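Local atomic coordinates of lipase (Acinetobacter baumannii, PDB entry 4OPM), a protein that probably hydrolyses the ester bonds of lipids, as a lipase built on the alpha/beta hydrolase fold. Residues His51-Ser56 and Gln208-Gln213; Thr84-Asp89 and Ala204-Lys209; Tyr162-Leu167 and Gln213-Asn218; Gly172-Leu177 and Lys198-Gln203. All blocks are in the same frame, centred on the assembly; numbering follows the deposited sequence.

Overall arrangement
From the N terminus, residues 51-56 follow strand 46-50 and open the loop that contact 1 closes on helix 190-220. Residues 84-89, after strand 72-76, open a second loop, which contact 2 closes on an overlapping part of that helix. Residues 162-167 come next; their contact 3 ends further along the helix, so its loop crosses those of contacts 1 and 2. Contact 4, between helix 173-181 and residues 198-203, is nested inside all three. Contacts 1 and 2 thus tie helix 190-220 to loops of the sheet core, while contacts 3 and 4 bind it to other parts of the insertion between strands 137-143 and 237-242.

Contact 1: residues His51-Ser56 and Gln208-Gln213; sequences HGLAGS and QKLVDQ
Leu-53 and Leu-210 are the residues whose backbones come nearest, CA to CA 7.8 Å, with a loop of residues 51-56 facing one turn of a helix. The loop makes a type II beta turn from Gly-52 to Gly-55, closed by Gly-55 N to Gly-52 O (3.0 Å), and Leu-53 stands at its first corner, aimed at the helix. With CG anti to the backbone N (chi1 175°), its isobutyl group reaches out as a fork. Leu-53 CD1 packs 3.8 Å from Leu-210 CB, the two side chains lying alongside but running opposite ways. Leu-53 CD2 lies 3.7 Å from Val-211 CG2, and here the side chains are roughly perpendicular. A branched leucine suits this corner because its two methyls spread over Leu-210 and Val-211; Thr-207, one turn earlier on the helix, also touches Leu-53. The His-Gly pair following strand 46-50 recalls the loop that commonly helps form the oxyanion hole in alpha/beta hydrolases. Helix 190-220, in the insertion between strands 137-143 and 237-242, probably belongs to the cap. A polyethylene glycol beside Leu-53, probably from the crystallisation liquor, may mark a pocket. Behind the turn, His-51 ND1 donates to Gly-52 O at 2.7 Å, in the carbonyl plane on a lone pair, so that this oxygen is gripped by two donors. The other ring nitrogen, NE2, bonds Leu-78 N, fixing the imidazole's rotation, and Ser-56 CA sits over the centre of one face. Gly-55, lacking a CB, fits where a beta carbon would press on Gly-52 O.

Contact 2: residues Thr84-Asp89 and Ala204-Lys209; sequences TIVSQD and APQTQK
Gln-88 and Gln-206 mark the closest backbone approach, CA to CA 9.1 Å, between an irregular loop and a helix kinked near Pro-205, whose ring nitrogen has no hydrogen to give to the preceding turn. Much of the gap is spanned by long side chains and a water. The chain of Gln-206 runs extended beyond CG (chi2 -178°) and carries the amide out to the loop, where Gln-206 OE1 lies 4.0 Å from Val-86 CG2 in a plain van der Waals contact. A water completes the link, donating to Gln-206 OE1 at 2.9 Å and to Thr-84 O at 2.8 Å. The same OE1 is also hydrogen-bonded to Tyr-92 OH, so two partners hold this oxygen. Lys-209, likewise stretched beyond CG, brings NZ to 3.0 Å from Gln-88 O at the exposed margin of the contact. Behind, Val-86 packs on Ile-32, Pro-79 and Tyr-92, a place suited to a compact branched side chain. Sparse, partly water-mediated bonding of this sort at a solvent-facing margin joins the probable cap helix 190-220 of this alpha/beta hydrolase to the loop that follows strand 72-76 of its central sheet.

Contact 3: residues Tyr162-Leu167 and Gln213-Asn218; sequences YLKQLL and QLIALN
Leu-163 crosses Leu-214 at about a right angle, their methyls meeting as CD1 to CD1 at 4.2 Å, a loose apolar touch. One residue further on, Lys-164 lays its aliphatic part across Ile-215 in a similar way, its CE 3.8 Å from CD1 of the isoleucine. The backbones, a 3-10 segment and a regular alpha helix, come nearest at Leu-163 and Ile-215, where the CA atoms lie 8.7 Å apart. Ile-215 has CG1 anti to the carbonyl carbon (chi1 -68°) and extends its longer arm to the lysine. The lysine chain is straight as far as CE and then bends (chi4 -77°), which turns NZ away along the helix to Gln-208 OE1, by a hydrogen bond, and to Asp-212 OD1, by a salt bridge. Leu-163 also rests on Tyr-156, and Leu-214 on Val-94 of helix 94-107, so this apolar patch reaches beyond the pair. Lysine suits its place because it has two characters: methylenes to cover an isoleucine and a charged end for polar partners one and two turns back. The chemistry thus implies an apolar seam held by weak dispersion contacts, at whose border the lysine ammonium is held by Gln-208 and Asp-212.

Contact 4: residues Gly172-Leu177 and Lys198-Gln203; sequences GDFNYL and KLMINQ
Phe-174 and Leu-177, one turn apart, both meet the selenomethionine at position 200, and the residues before them prepare the helix on which they stand. Gly-172 occupies the N-cap position at a positive phi, where a beta carbon would jam against the preceding carbonyl. Its N, and that of Phe-174, bond to Glu-197 OE2, a carboxylate that would be well matched to the positive end of the helix dipole. The carboxylate of Asp-173 bonds residues just before the segment, OD1 to Lys-170 NZ in a salt bridge and OD2 to Ser-169 N. Phe-174 then points at the facing helix with CG anti to the backbone N (chi1 -169°), presenting a ring face to the selenium. Met-200 SE lies over that face, 3.6 Å from both CD1 and CE1 of Phe-174, and the two side chains run roughly perpendicular. This is a Met-aromatic contact, here made by selenium in place of sulfur, and it joins helix 173-181 to helix 190-220 within the insertion after strand 137-143, where alpha/beta hydrolases commonly carry a cap. A polyethylene glycol, probably from the crystallisation liquor, lies beside Phe-174 and may mark a pocket. Leu-177 closes the segment: CD2 of Leu-177 lies 3.7 Å from Met-200 CE, and the bend at chi3 of the selenomethionine (80°) turns that methyl toward it. A flexible unbranched residue suits the spot, since one atom covers the ring and the next meets the leucine. Val-168 packs against both Leu-177 and Met-200, while elsewhere on the helix Lys-198 NZ bonds Asn-202 OD1 at 2.9 Å.

Contact 1: residues His51-Ser56 and Gln208-Gln213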
loop_
_atom_site.group_PDB
_atom_site.type_symbol
_atom_site.label_atom_id
_atom_site.label_comp_id
_atom_site.label_asym_id
_atom_site.label_seq_id
_atom_site.Cartn_x
_atom_site.Cartn_y
_atom_site.Cartn_z
ATOM N N HIS A 51 -0.621 -1.979 1.649
ATOM C CA HIS A 51 -1.365 -1.724 0.412
ATOM C C HIS A 51 -2.234 -0.448 0.531
ATOM O O HIS A 51 -2.374 0.125 1.619
ATOM C CB HIS A 51 -2.229 -2.944 0.017
ATOM C CG HIS A 51 -3.380 -3.199 0.942
ATOM N ND1 HIS A 51 -4.538 -2.428 0.894
ATOM C CD2 HIS A 51 -3.525 -4.142 1.903
ATOM C CE1 HIS A 51 -5.343 -2.933 1.818
ATOM N NE2 HIS A 51 -4.781 -3.972 2.442
ATOM N N GLY A 52 -2.839 -0.053 -0.585
ATOM C CA GLY A 52 -3.677 1.139 -0.652
ATOM C C GLY A 52 -5.172 0.883 -0.608
ATOM O O GLY A 52 -5.615 -0.243 -0.348
ATOM N N LEU A 53 -5.959 1.940 -0.894
ATOM C CA LEU A 53 -7.429 1.922 -0.839
ATOM C C LEU A 53 -8.016 0.890 -1.791
ATOM O O LEU A 53 -7.651 0.876 -2.963
ATOM C CB LEU A 53 -7.986 3.319 -1.163
ATOM C CG LEU A 53 -9.513 3.492 -1.286
ATOM C CD1 LEU A 53 -10.204 3.306 0.038
ATOM C CD2 LEU A 53 -9.838 4.874 -1.826
ATOM N N ALA A 54 -8.907 0.016 -1.266
ATOM C CA ALA A 54 -9.584 -1.084 -1.986
ATOM C C ALA A 54 -8.586 -2.130 -2.519
ATOM O O ALA A 54 -8.983 -3.037 -3.248
ATOM C CB ALA A 54 -10.442 -0.557 -3.135
ATOM N N GLY A 55 -7.326 -2.033 -2.102
ATOM C CA GLY A 55 -6.309 -3.009 -2.484
ATOM C C GLY A 55 -6.314 -4.190 -1.540
ATOM O O GLY A 55 -7.310 -4.429 -0.849
ATOM N N SER A 56 -5.207 -4.949 -1.508
ATOM C CA SER A 56 -5.065 -6.091 -0.604
ATOM C C SER A 56 -3.594 -6.457 -0.496
ATOM O O SER A 56 -2.764 -5.962 -1.283
ATOM C CB SER A 56 -5.891 -7.289 -1.084
ATOM O OG SER A 56 -5.234 -7.996 -2.123
ATOM N N GLN A 208 -16.569 2.337 0.615
ATOM C CA GLN A 208 -17.341 3.575 0.667
ATOM C C GLN A 208 -17.131 4.268 2.033
ATOM O O GLN A 208 -16.947 5.490 2.073
ATOM C CB GLN A 208 -18.835 3.291 0.401
ATOM C CG GLN A 208 -19.743 4.542 0.383
ATOM C CD GLN A 208 -19.493 5.498 -0.777
ATOM O OE1 GLN A 208 -18.634 6.390 -0.722
ATOM N NE2 GLN A 208 -20.272 5.361 -1.837
ATOM N N LYS A 209 -17.106 3.485 3.133
ATOM C CA LYS A 209 -16.892 4.025 4.485
ATOM C C LYS A 209 -15.482 4.632 4.590
ATOM O O LYS A 209 -15.333 5.727 5.132
ATOM C CB LYS A 209 -17.106 2.945 5.565
ATOM C CG LYS A 209 -18.568 2.581 5.755
ATOM C CD LYS A 209 -18.746 1.437 6.740
ATOM C CE LYS A 209 -20.202 1.255 7.092
ATOM N NZ LYS A 209 -20.397 0.124 8.032
ATOM N N LEU A 210 -14.472 3.926 4.043
ATOM C CA LEU A 210 -13.077 4.376 4.013
ATOM C C LEU A 210 -12.979 5.721 3.279
ATOM O O LEU A 210 -12.383 6.668 3.794
ATOM C CB LEU A 210 -12.189 3.314 3.325
ATOM C CG LEU A 210 -11.711 2.171 4.203
ATOM C CD1 LEU A 210 -11.564 0.882 3.398
ATOM C CD2 LEU A 210 -10.386 2.513 4.859
ATOM N N VAL A 211 -13.605 5.807 2.087
ATOM C CA VAL A 211 -13.619 7.015 1.249
ATOM C C VAL A 211 -14.305 8.172 1.999
ATOM O O VAL A 211 -13.763 9.272 2.028
ATOM C CB VAL A 211 -14.272 6.741 -0.130
ATOM C CG1 VAL A 211 -14.621 8.036 -0.865
ATOM C CG2 VAL A 211 -13.342 5.875 -0.978
ATOM N N ASP A 212 -15.462 7.922 2.634
ATOM C CA ASP A 212 -16.154 8.992 3.371
ATOM C C ASP A 212 -15.273 9.560 4.487
ATOM O O ASP A 212 -15.266 10.781 4.695
ATOM C CB ASP A 212 -17.482 8.480 3.933
ATOM C CG ASP A 212 -18.543 8.298 2.861
ATOM O OD1 ASP A 212 -18.475 9.012 1.829
ATOM O OD2 ASP A 212 -19.496 7.524 3.096
ATOM N N GLN A 213 -14.513 8.678 5.176
ATOM C CA GLN A 213 -13.590 9.040 6.256
ATOM C C GLN A 213 -12.431 9.872 5.699
ATOM O O GLN A 213 -11.975 10.819 6.344
ATOM C CB GLN A 213 -13.056 7.773 6.961
ATOM C CG GLN A 213 -14.099 6.992 7.764
ATOM C CD GLN A 213 -14.525 7.699 9.018
ATOM O OE1 GLN A 213 -13.789 7.762 10.006
ATOM N NE2 GLN A 213 -15.736 8.229 9.011
#

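Contact 2: residues Thr84-Asp89 and Ala204-Lys209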
loop_
_atom_site.group_PDB
_atom_site.type_symbol
_atom_site.label_atom_id
_atom_site.label_comp_id
_atom_site.label_asym_id
_atom_site.label_seq_id
_atom_site.Cartn_x
_atom_site.Cartn_y
_atom_site.Cartn_z
ATOM N N THR A 84 -9.366 -9.771 6.143
ATOM C CA THR A 84 -9.363 -9.181 7.486
ATOM C C THR A 84 -10.818 -8.919 7.884
ATOM O O THR A 84 -11.592 -8.411 7.069
ATOM C CB THR A 84 -8.456 -7.942 7.535
ATOM O OG1 THR A 84 -7.111 -8.419 7.502
ATOM C CG2 THR A 84 -8.663 -7.076 8.790
ATOM N N ILE A 85 -11.179 -9.289 9.128
ATOM C CA ILE A 85 -12.534 -9.162 9.660
ATOM C C ILE A 85 -12.555 -8.129 10.782
ATOM O O ILE A 85 -11.725 -8.152 11.698
ATOM C CB ILE A 85 -13.128 -10.534 10.136
ATOM C CG1 ILE A 85 -13.020 -11.624 9.043
ATOM C CG2 ILE A 85 -14.597 -10.380 10.602
ATOM C CD1 ILE A 85 -12.993 -13.055 9.596
ATOM N N VAL A 86 -13.497 -7.195 10.676
ATOM C CA VAL A 86 -13.724 -6.131 11.662
ATOM C C VAL A 86 -15.224 -6.074 11.982
ATOM O O VAL A 86 -16.031 -6.693 11.281
ATOM C CB VAL A 86 -13.185 -4.749 11.192
ATOM C CG1 VAL A 86 -11.667 -4.771 11.044
ATOM C CG2 VAL A 86 -13.853 -4.300 9.894
ATOM N N SER A 87 -15.594 -5.292 12.992
ATOM C CA SER A 87 -16.998 -5.119 13.377
ATOM C C SER A 87 -17.773 -4.353 12.291
ATOM O O SER A 87 -17.166 -3.687 11.438
ATOM C CB SER A 87 -17.092 -4.399 14.716
ATOM O OG SER A 87 -16.474 -3.126 14.626
ATOM N N GLN A 88 -19.118 -4.457 12.332
ATOM C CA GLN A 88 -19.987 -3.793 11.360
ATOM C C GLN A 88 -19.912 -2.265 11.482
ATOM O O GLN A 88 -20.124 -1.579 10.476
ATOM C CB GLN A 88 -21.444 -4.275 11.497
ATOM C CG GLN A 88 -21.691 -5.703 10.983
ATOM C CD GLN A 88 -21.429 -5.887 9.501
ATOM O OE1 GLN A 88 -20.446 -6.519 9.093
ATOM N NE2 GLN A 88 -22.304 -5.350 8.660
ATOM N N ASP A 89 -19.564 -1.739 12.691
ATOM C CA ASP A 89 -19.459 -0.305 12.973
ATOM C C ASP A 89 -17.993 0.175 13.068
ATOM O O ASP A 89 -17.716 1.223 13.671
ATOM C CB ASP A 89 -20.203 0.003 14.290
ATOM C CG ASP A 89 -19.527 -0.547 15.540
ATOM O OD1 ASP A 89 -19.047 -1.709 15.502
ATOM O OD2 ASP A 89 -19.425 0.202 16.534
ATOM N N ALA A 204 -17.213 -3.243 -1.434
ATOM C CA ALA A 204 -17.685 -1.879 -1.737
ATOM C C ALA A 204 -18.336 -1.140 -0.538
ATOM O O ALA A 204 -17.944 0.014 -0.331
ATOM C CB ALA A 204 -18.635 -1.874 -2.924
ATOM N N PRO A 205 -19.245 -1.732 0.295
ATOM C CA PRO A 205 -19.783 -0.962 1.435
ATOM C C PRO A 205 -18.682 -0.479 2.394
ATOM O O PRO A 205 -18.777 0.623 2.939
ATOM C CB PRO A 205 -20.731 -1.954 2.129
ATOM C CG PRO A 205 -21.063 -2.969 1.085
ATOM C CD PRO A 205 -19.844 -3.088 0.238
ATOM N N GLN A 206 -17.620 -1.294 2.570
ATOM C CA GLN A 206 -16.499 -0.949 3.448
ATOM C C GLN A 206 -15.615 0.114 2.781
ATOM O O GLN A 206 -15.227 1.072 3.448
ATOM C CB GLN A 206 -15.695 -2.189 3.849
ATOM C CG GLN A 206 -16.507 -3.191 4.660
ATOM C CD GLN A 206 -15.679 -4.375 5.069
ATOM O OE1 GLN A 206 -14.901 -4.309 6.029
ATOM N NE2 GLN A 206 -15.860 -5.494 4.377
ATOM N N THR A 207 -15.331 -0.031 1.474
ATOM C CA THR A 207 -14.540 0.940 0.717
ATOM C C THR A 207 -15.224 2.311 0.749
ATOM O O THR A 207 -14.544 3.326 0.914
ATOM C CB THR A 207 -14.329 0.450 -0.723
ATOM O OG1 THR A 207 -13.889 -0.908 -0.688
ATOM C CG2 THR A 207 -13.306 1.288 -1.475
ATOM N N GLN A 208 -16.569 2.337 0.615
ATOM C CA GLN A 208 -17.341 3.575 0.667
ATOM C C GLN A 208 -17.131 4.268 2.033
ATOM O O GLN A 208 -16.947 5.490 2.073
ATOM C CB GLN A 208 -18.835 3.291 0.401
ATOM C CG GLN A 208 -19.743 4.542 0.383
ATOM C CD GLN A 208 -19.493 5.498 -0.777
ATOM O OE1 GLN A 208 -18.634 6.390 -0.722
ATOM N NE2 GLN A 208 -20.272 5.361 -1.837
ATOM N N LYS A 209 -17.106 3.485 3.133
ATOM C CA LYS A 209 -16.892 4.025 4.485
ATOM C C LYS A 209 -15.482 4.632 4.590
ATOM O O LYS A 209 -15.333 5.727 5.132
ATOM C CB LYS A 209 -17.106 2.945 5.565
ATOM C CG LYS A 209 -18.568 2.581 5.755
ATOM C CD LYS A 209 -18.746 1.437 6.740
ATOM C CE LYS A 209 -20.202 1.255 7.092
ATOM N NZ LYS A 209 -20.397 0.124 8.032
HETATM O O HOH W 1 -12.587 -5.800 6.952
#

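Contact 3: residues Tyr162-Leu167 and Gln213-Asn218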
loop_
_atom_site.group_PDB
_atom_site.type_symbol
_atom_site.label_atom_id
_atom_site.label_comp_id
_atom_site.label_asym_id
_atom_site.label_seq_id
_atom_site.Cartn_x
_atom_site.Cartn_y
_atom_site.Cartn_z
ATOM N N TYR A 162 -14.323 13.065 -5.663
ATOM C CA TYR A 162 -14.079 12.409 -6.948
ATOM C C TYR A 162 -13.506 10.987 -6.768
ATOM O O TYR A 162 -13.590 10.188 -7.705
ATOM C CB TYR A 162 -13.183 13.256 -7.841
ATOM C CG TYR A 162 -13.948 14.343 -8.554
ATOM C CD1 TYR A 162 -14.128 15.593 -7.970
ATOM C CD2 TYR A 162 -14.512 14.118 -9.807
ATOM C CE1 TYR A 162 -14.838 16.599 -8.622
ATOM C CE2 TYR A 162 -15.229 15.116 -10.467
ATOM C CZ TYR A 162 -15.379 16.358 -9.874
ATOM O OH TYR A 162 -16.074 17.343 -10.533
ATOM N N LEU A 163 -12.995 10.645 -5.552
ATOM C CA LEU A 163 -12.551 9.280 -5.242
ATOM C C LEU A 163 -13.735 8.293 -5.351
ATOM O O LEU A 163 -13.517 7.108 -5.589
ATOM C CB LEU A 163 -11.905 9.180 -3.842
ATOM C CG LEU A 163 -10.536 9.852 -3.644
ATOM C CD1 LEU A 163 -10.113 9.785 -2.193
ATOM C CD2 LEU A 163 -9.452 9.230 -4.543
ATOM N N LYS A 164 -14.986 8.793 -5.234
ATOM C CA LYS A 164 -16.177 7.947 -5.379
ATOM C C LYS A 164 -16.298 7.370 -6.803
ATOM O O LYS A 164 -16.882 6.299 -6.966
ATOM C CB LYS A 164 -17.453 8.718 -5.014
ATOM C CG LYS A 164 -17.547 9.001 -3.524
ATOM C CD LYS A 164 -18.743 9.887 -3.213
ATOM C CE LYS A 164 -18.834 10.213 -1.747
ATOM N NZ LYS A 164 -19.382 9.072 -0.967
ATOM N N GLN A 165 -15.740 8.074 -7.827
ATOM C CA GLN A 165 -15.764 7.618 -9.232
ATOM C C GLN A 165 -14.856 6.405 -9.448
ATOM O O GLN A 165 -14.972 5.720 -10.470
ATOM C CB GLN A 165 -15.332 8.749 -10.181
ATOM C CG GLN A 165 -16.242 9.989 -10.127
ATOM C CD GLN A 165 -15.926 11.017 -11.182
ATOM O OE1 GLN A 165 -14.849 11.038 -11.788
ATOM N NE2 GLN A 165 -16.854 11.931 -11.391
ATOM N N LEU A 166 -13.938 6.159 -8.499
ATOM C CA LEU A 166 -12.969 5.065 -8.565
ATOM C C LEU A 166 -13.450 3.806 -7.819
ATOM O O LEU A 166 -12.755 2.779 -7.839
ATOM C CB LEU A 166 -11.613 5.540 -8.004
ATOM C CG LEU A 166 -10.960 6.742 -8.714
ATOM C CD1 LEU A 166 -9.644 7.095 -8.067
ATOM C CD2 LEU A 166 -10.782 6.493 -10.208
ATOM N N LEU A 167 -14.630 3.886 -7.176
ATOM C CA LEU A 167 -15.239 2.768 -6.446
ATOM C C LEU A 167 -15.684 1.670 -7.402
ATOM O O LEU A 167 -16.294 1.972 -8.432
ATOM C CB LEU A 167 -16.455 3.271 -5.658
ATOM C CG LEU A 167 -16.269 3.617 -4.192
ATOM C CD1 LEU A 167 -15.117 4.587 -3.953
ATOM C CD2 LEU A 167 -17.542 4.175 -3.626
ATOM N N GLN A 213 -14.513 8.678 5.176
ATOM C CA GLN A 213 -13.590 9.040 6.256
ATOM C C GLN A 213 -12.431 9.872 5.699
ATOM O O GLN A 213 -11.975 10.819 6.344
ATOM C CB GLN A 213 -13.056 7.773 6.961
ATOM C CG GLN A 213 -14.099 6.992 7.764
ATOM C CD GLN A 213 -14.525 7.699 9.018
ATOM O OE1 GLN A 213 -13.789 7.762 10.006
ATOM N NE2 GLN A 213 -15.736 8.229 9.011
ATOM N N LEU A 214 -11.950 9.504 4.483
ATOM C CA LEU A 214 -10.857 10.217 3.815
ATOM C C LEU A 214 -11.293 11.633 3.439
ATOM O O LEU A 214 -10.540 12.586 3.641
ATOM C CB LEU A 214 -10.433 9.471 2.544
ATOM C CG LEU A 214 -9.321 8.494 2.675
ATOM C CD1 LEU A 214 -9.080 7.817 1.329
ATOM C CD2 LEU A 214 -8.027 9.199 3.129
ATOM N N ILE A 215 -12.526 11.764 2.913
ATOM C CA ILE A 215 -13.120 13.049 2.541
ATOM C C ILE A 215 -13.181 13.948 3.792
ATOM O O ILE A 215 -12.732 15.093 3.737
ATOM C CB ILE A 215 -14.513 12.845 1.878
ATOM C CG1 ILE A 215 -14.380 12.155 0.485
ATOM C CG2 ILE A 215 -15.280 14.176 1.763
ATOM C CD1 ILE A 215 -15.696 11.598 -0.043
ATOM N N ALA A 216 -13.690 13.402 4.920
ATOM C CA ALA A 216 -13.793 14.128 6.193
ATOM C C ALA A 216 -12.398 14.511 6.726
ATOM O O ALA A 216 -12.233 15.642 7.181
ATOM C CB ALA A 216 -14.542 13.298 7.224
ATOM N N LEU A 217 -11.393 13.600 6.632
ATOM C CA LEU A 217 -10.016 13.860 7.082
ATOM C C LEU A 217 -9.397 15.029 6.298
ATOM O O LEU A 217 -8.778 15.922 6.898
ATOM C CB LEU A 217 -9.147 12.591 6.946
ATOM C CG LEU A 217 -7.770 12.645 7.606
ATOM C CD1 LEU A 217 -7.871 12.462 9.128
ATOM C CD2 LEU A 217 -6.865 11.560 7.028
ATOM N N ASN A 218 -9.620 15.054 4.972
ATOM C CA ASN A 218 -9.126 16.124 4.090
ATOM C C ASN A 218 -9.789 17.492 4.423
ATOM O O ASN A 218 -9.181 18.541 4.189
ATOM C CB ASN A 218 -9.347 15.749 2.629
ATOM C CG ASN A 218 -8.709 16.714 1.661
ATOM O OD1 ASN A 218 -7.484 16.767 1.514
ATOM N ND2 ASN A 218 -9.526 17.528 1.017
#

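Contact 4: residues Gly172-Leu177 and Lys198-Gln203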
loop_
_atom_site.group_PDB
_atom_site.type_symbol
_atom_site.label_atom_id
_atom_site.label_comp_id
_atom_site.label_asym_id
_atom_site.label_seq_id
_atom_site.Cartn_x
_atom_site.Cartn_y
_atom_site.Cartn_z
ATOM N N GLY A 172 -17.882 -3.905 -14.853
ATOM C CA GLY A 172 -17.289 -2.915 -15.742
ATOM C C GLY A 172 -16.527 -1.829 -15.009
ATOM O O GLY A 172 -15.705 -1.144 -15.623
ATOM N N ASP A 173 -16.781 -1.661 -13.690
ATOM C CA ASP A 173 -16.086 -0.634 -12.901
ATOM C C ASP A 173 -14.586 -0.913 -12.740
ATOM O O ASP A 173 -13.812 0.040 -12.677
ATOM C CB ASP A 173 -16.703 -0.466 -11.515
ATOM C CG ASP A 173 -18.041 0.257 -11.468
ATOM O OD1 ASP A 173 -18.519 0.717 -12.541
ATOM O OD2 ASP A 173 -18.611 0.361 -10.365
ATOM N N PHE A 174 -14.175 -2.195 -12.657
ATOM C CA PHE A 174 -12.759 -2.520 -12.466
ATOM C C PHE A 174 -11.932 -2.075 -13.676
ATOM O O PHE A 174 -10.865 -1.495 -13.477
ATOM C CB PHE A 174 -12.551 -4.003 -12.156
ATOM C CG PHE A 174 -11.163 -4.387 -11.687
ATOM C CD1 PHE A 174 -10.387 -3.501 -10.941
ATOM C CD2 PHE A 174 -10.659 -5.660 -11.932
ATOM C CE1 PHE A 174 -9.108 -3.865 -10.501
ATOM C CE2 PHE A 174 -9.380 -6.022 -11.493
ATOM C CZ PHE A 174 -8.616 -5.124 -10.781
ATOM N N ASN A 175 -12.448 -2.274 -14.908
ATOM C CA ASN A 175 -11.767 -1.812 -16.120
ATOM C C ASN A 175 -11.585 -0.289 -16.096
ATOM O O ASN A 175 -10.510 0.203 -16.460
ATOM C CB ASN A 175 -12.509 -2.238 -17.385
ATOM C CG ASN A 175 -11.999 -3.550 -17.940
ATOM O OD1 ASN A 175 -12.759 -4.503 -18.123
ATOM N ND2 ASN A 175 -10.697 -3.637 -18.210
ATOM N N TYR A 176 -12.613 0.451 -15.623
ATOM C CA TYR A 176 -12.531 1.910 -15.508
ATOM C C TYR A 176 -11.415 2.299 -14.521
ATOM O O TYR A 176 -10.584 3.168 -14.822
ATOM C CB TYR A 176 -13.882 2.517 -15.061
ATOM C CG TYR A 176 -13.805 4.023 -14.927
ATOM C CD1 TYR A 176 -13.856 4.846 -16.050
ATOM C CD2 TYR A 176 -13.581 4.622 -13.688
ATOM C CE1 TYR A 176 -13.723 6.229 -15.940
ATOM C CE2 TYR A 176 -13.456 6.008 -13.566
ATOM C CZ TYR A 176 -13.519 6.805 -14.697
ATOM O OH TYR A 176 -13.386 8.166 -14.596
ATOM N N LEU A 177 -11.399 1.649 -13.346
ATOM C CA LEU A 177 -10.390 1.909 -12.313
ATOM C C LEU A 177 -8.976 1.679 -12.849
ATOM O O LEU A 177 -8.111 2.538 -12.653
ATOM C CB LEU A 177 -10.626 1.038 -11.065
ATOM C CG LEU A 177 -9.599 1.201 -9.933
ATOM C CD1 LEU A 177 -9.665 2.600 -9.327
ATOM C CD2 LEU A 177 -9.796 0.151 -8.860
ATOM N N LYS A 198 -15.341 -8.932 -8.792
ATOM C CA LYS A 198 -16.384 -9.446 -7.898
ATOM C C LYS A 198 -15.980 -9.309 -6.418
ATOM O O LYS A 198 -16.805 -8.877 -5.623
ATOM C CB LYS A 198 -16.728 -10.908 -8.237
ATOM C CG LYS A 198 -17.868 -11.515 -7.408
ATOM C CD LYS A 198 -19.179 -10.717 -7.491
ATOM C CE LYS A 198 -20.360 -11.477 -6.937
ATOM N NZ LYS A 198 -20.247 -11.727 -5.472
ATOM N N LEU A 199 -14.708 -9.595 -6.074
ATOM C CA LEU A 199 -14.201 -9.464 -4.695
ATOM C C LEU A 199 -14.245 -8.007 -4.244
ATOM O O LEU A 199 -14.636 -7.717 -3.114
ATOM C CB LEU A 199 -12.772 -10.018 -4.567
ATOM C CG LEU A 199 -12.613 -11.538 -4.794
ATOM C CD1 LEU A 199 -11.142 -11.921 -4.912
ATOM C CD2 LEU A 199 -13.278 -12.332 -3.693
HETATM N N MSE A 200 -13.891 -7.090 -5.156
HETATM C CA MSE A 200 -13.927 -5.660 -4.852
HETATM C C MSE A 200 -15.377 -5.166 -4.660
HETATM O O MSE A 200 -15.642 -4.419 -3.707
HETATM C CB MSE A 200 -13.210 -4.895 -5.950
HETATM C CG MSE A 200 -11.735 -5.249 -6.046
HETATM SE SE MSE A 200 -10.905 -4.262 -7.460
HETATM C CE MSE A 200 -10.664 -2.544 -6.485
ATOM N N ILE A 201 -16.328 -5.654 -5.510
ATOM C CA ILE A 201 -17.753 -5.309 -5.399
ATOM C C ILE A 201 -18.275 -5.759 -4.015
ATOM O O ILE A 201 -19.048 -5.029 -3.378
ATOM C CB ILE A 201 -18.594 -5.905 -6.573
ATOM C CG1 ILE A 201 -18.267 -5.198 -7.918
ATOM C CG2 ILE A 201 -20.119 -5.838 -6.281
ATOM C CD1 ILE A 201 -18.811 -5.898 -9.176
ATOM N N ASN A 202 -17.827 -6.941 -3.539
ATOM C CA ASN A 202 -18.245 -7.473 -2.234
ATOM C C ASN A 202 -17.738 -6.604 -1.068
ATOM O O ASN A 202 -18.406 -6.534 -0.039
ATOM C CB ASN A 202 -17.776 -8.916 -2.055
ATOM C CG ASN A 202 -18.483 -9.920 -2.943
ATOM O OD1 ASN A 202 -19.563 -9.670 -3.488
ATOM N ND2 ASN A 202 -17.889 -11.093 -3.100
ATOM N N GLN A 203 -16.585 -5.934 -1.242
ATOM C CA GLN A 203 -16.004 -5.053 -0.218
ATOM C C GLN A 203 -16.506 -3.598 -0.331
ATOM O O GLN A 203 -16.225 -2.807 0.569
ATOM C CB GLN A 203 -14.459 -5.048 -0.315
ATOM C CG GLN A 203 -13.752 -6.402 -0.102
ATOM C CD GLN A 203 -13.951 -7.026 1.264
ATOM O OE1 GLN A 203 -13.826 -6.380 2.310
ATOM N NE2 GLN A 203 -14.228 -8.319 1.283
#